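Local structure of DraIII (4L0K) at residues C4-V8 and K31-F35. The protein is a type II restriction endonuclease that probably cleaves both strands of DNA within its recognition sequence, using a nuclease fold of the His-Me finger clan. Numbering follows the deposited sequence.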
# COMPACT_ATOMS: atom_id res chain seq x y z
N CYS A 4 -20.59 13.51 -31.13
CA CYS A 4 -19.85 14.03 -32.29
C CYS A 4 -18.94 12.94 -32.84
O CYS A 4 -19.15 12.43 -33.94
CB CYS A 4 -19.03 15.28 -31.86
SG CYS A 4 -18.14 16.37 -33.11
N HIS A 5 -17.96 12.54 -32.04
CA HIS A 5 -16.95 11.54 -32.43
C HIS A 5 -16.06 11.96 -33.61
O HIS A 5 -15.24 11.17 -34.08
CB HIS A 5 -17.58 10.16 -32.69
CG HIS A 5 -17.60 9.28 -31.48
ND1 HIS A 5 -17.50 9.77 -30.20
CD2 HIS A 5 -17.69 7.93 -31.36
CE1 HIS A 5 -17.54 8.77 -29.34
NE2 HIS A 5 -17.65 7.64 -30.02
N LYS A 6 -16.20 13.20 -34.07
CA LYS A 6 -15.27 13.74 -35.07
C LYS A 6 -13.86 13.86 -34.46
O LYS A 6 -13.72 14.15 -33.27
CB LYS A 6 -15.74 15.10 -35.61
CG LYS A 6 -16.97 15.01 -36.54
CD LYS A 6 -17.05 16.18 -37.52
CE LYS A 6 -17.54 17.46 -36.86
NZ LYS A 6 -17.82 18.51 -37.88
N THR A 7 -12.83 13.62 -35.27
CA THR A 7 -11.45 13.69 -34.79
C THR A 7 -11.07 15.08 -34.25
O THR A 7 -11.28 16.09 -34.91
CB THR A 7 -10.47 13.28 -35.89
OG1 THR A 7 -10.80 11.96 -36.34
CG2 THR A 7 -9.03 13.29 -35.38
N VAL A 8 -10.55 15.11 -33.03
CA VAL A 8 -10.19 16.37 -32.40
C VAL A 8 -8.73 16.70 -32.69
O VAL A 8 -7.84 15.89 -32.42
CB VAL A 8 -10.43 16.35 -30.86
CG1 VAL A 8 -9.84 17.59 -30.20
CG2 VAL A 8 -11.92 16.22 -30.53
N LYS A 31 -16.79 24.46 -32.16
CA LYS A 31 -15.57 23.68 -32.39
C LYS A 31 -15.60 22.38 -31.58
O LYS A 31 -16.08 22.35 -30.45
CB LYS A 31 -14.31 24.49 -32.07
CG LYS A 31 -14.07 24.70 -30.58
CD LYS A 31 -12.62 24.38 -30.19
CE LYS A 31 -11.71 25.60 -30.27
NZ LYS A 31 -10.37 25.32 -29.66
N CYS A 32 -15.09 21.30 -32.17
CA CYS A 32 -15.25 19.97 -31.61
C CYS A 32 -14.22 19.71 -30.48
O CYS A 32 -13.02 19.94 -30.65
CB CYS A 32 -15.26 18.92 -32.76
SG CYS A 32 -16.89 17.97 -32.99
N LEU A 33 -14.70 19.27 -29.31
CA LEU A 33 -13.87 19.12 -28.10
C LEU A 33 -13.80 17.69 -27.51
O LEU A 33 -14.77 16.92 -27.53
CB LEU A 33 -14.35 20.05 -27.00
CG LEU A 33 -14.37 21.57 -27.18
CD1 LEU A 33 -15.52 22.13 -26.38
CD2 LEU A 33 -13.07 22.17 -26.71
N GLU A 34 -12.64 17.36 -26.95
CA GLU A 34 -12.44 16.06 -26.32
C GLU A 34 -13.05 16.01 -24.91
O GLU A 34 -13.65 15.00 -24.52
CB GLU A 34 -10.96 15.66 -26.29
CG GLU A 34 -10.74 14.19 -25.94
CD GLU A 34 -9.28 13.78 -25.84
OE1 GLU A 34 -8.42 14.65 -25.62
OE2 GLU A 34 -9.00 12.56 -25.98
N PHE A 35 -12.91 17.09 -24.14
CA PHE A 35 -13.44 17.12 -22.77
C PHE A 35 -14.37 18.30 -22.47
O PHE A 35 -14.07 19.10 -21.58
CB PHE A 35 -12.28 17.10 -21.75
CG PHE A 35 -11.40 15.88 -21.83
CD1 PHE A 35 -11.86 14.65 -21.37
CD2 PHE A 35 -10.12 15.96 -22.36
CE1 PHE A 35 -11.05 13.51 -21.45
CE2 PHE A 35 -9.30 14.84 -22.45
CZ PHE A 35 -9.77 13.61 -22.00
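V8 and C32 have the nearest CA atoms across the contact, 6.3 Å apart, where the end of a bend running into a short strand meets a loop that is extended at 31-33, and no backbone hydrogen bond joins the two. Two side-chain contacts join them. In the first, C4 and C32 turn toward each other and are modelled as a disulfide, SG to SG 2.0 Å, with a near-perpendicular chi3 of 81°. C4 holds its SG anti to the backbone N (chi1 -171°), whereas C32 stands well off a staggered torsion at chi1 -115°. C22 SG is also within bonding distance of both sulfurs; since a cysteine forms one disulfide at a time, the three bonds cannot all exist together and each one is doubtful. The three-cysteine cluster, with H28 touching C4, is consistent with a structural zinc site, though this is only inferred. K6 flanks it from the side, its aliphatic chain bending at chi3 so that CE passes C32 SG at 4.0 Å. In the second contact, V8 presses CG2 against the loop backbone, 3.8 Å from both L33 C and E34 N and 3.9 Å from C32 O; CG1 lies slightly farther from the same oxygen. CG2 also approaches E34 CB at 4.4 Å. The E34 side chain leads away from V8, and its OE2 hydrogen-bonds with Y112 OH and H20 ND1. Backbone hydrogen bonds tie V8 to H20 of strand 20-21, antiparallel to 7-8, while K6 and L33 bond to C22 and Q23 just after it. The 31-35 loop, which leads on to helix 39-44, packs E34 and F35 on I116 of helix 112-126.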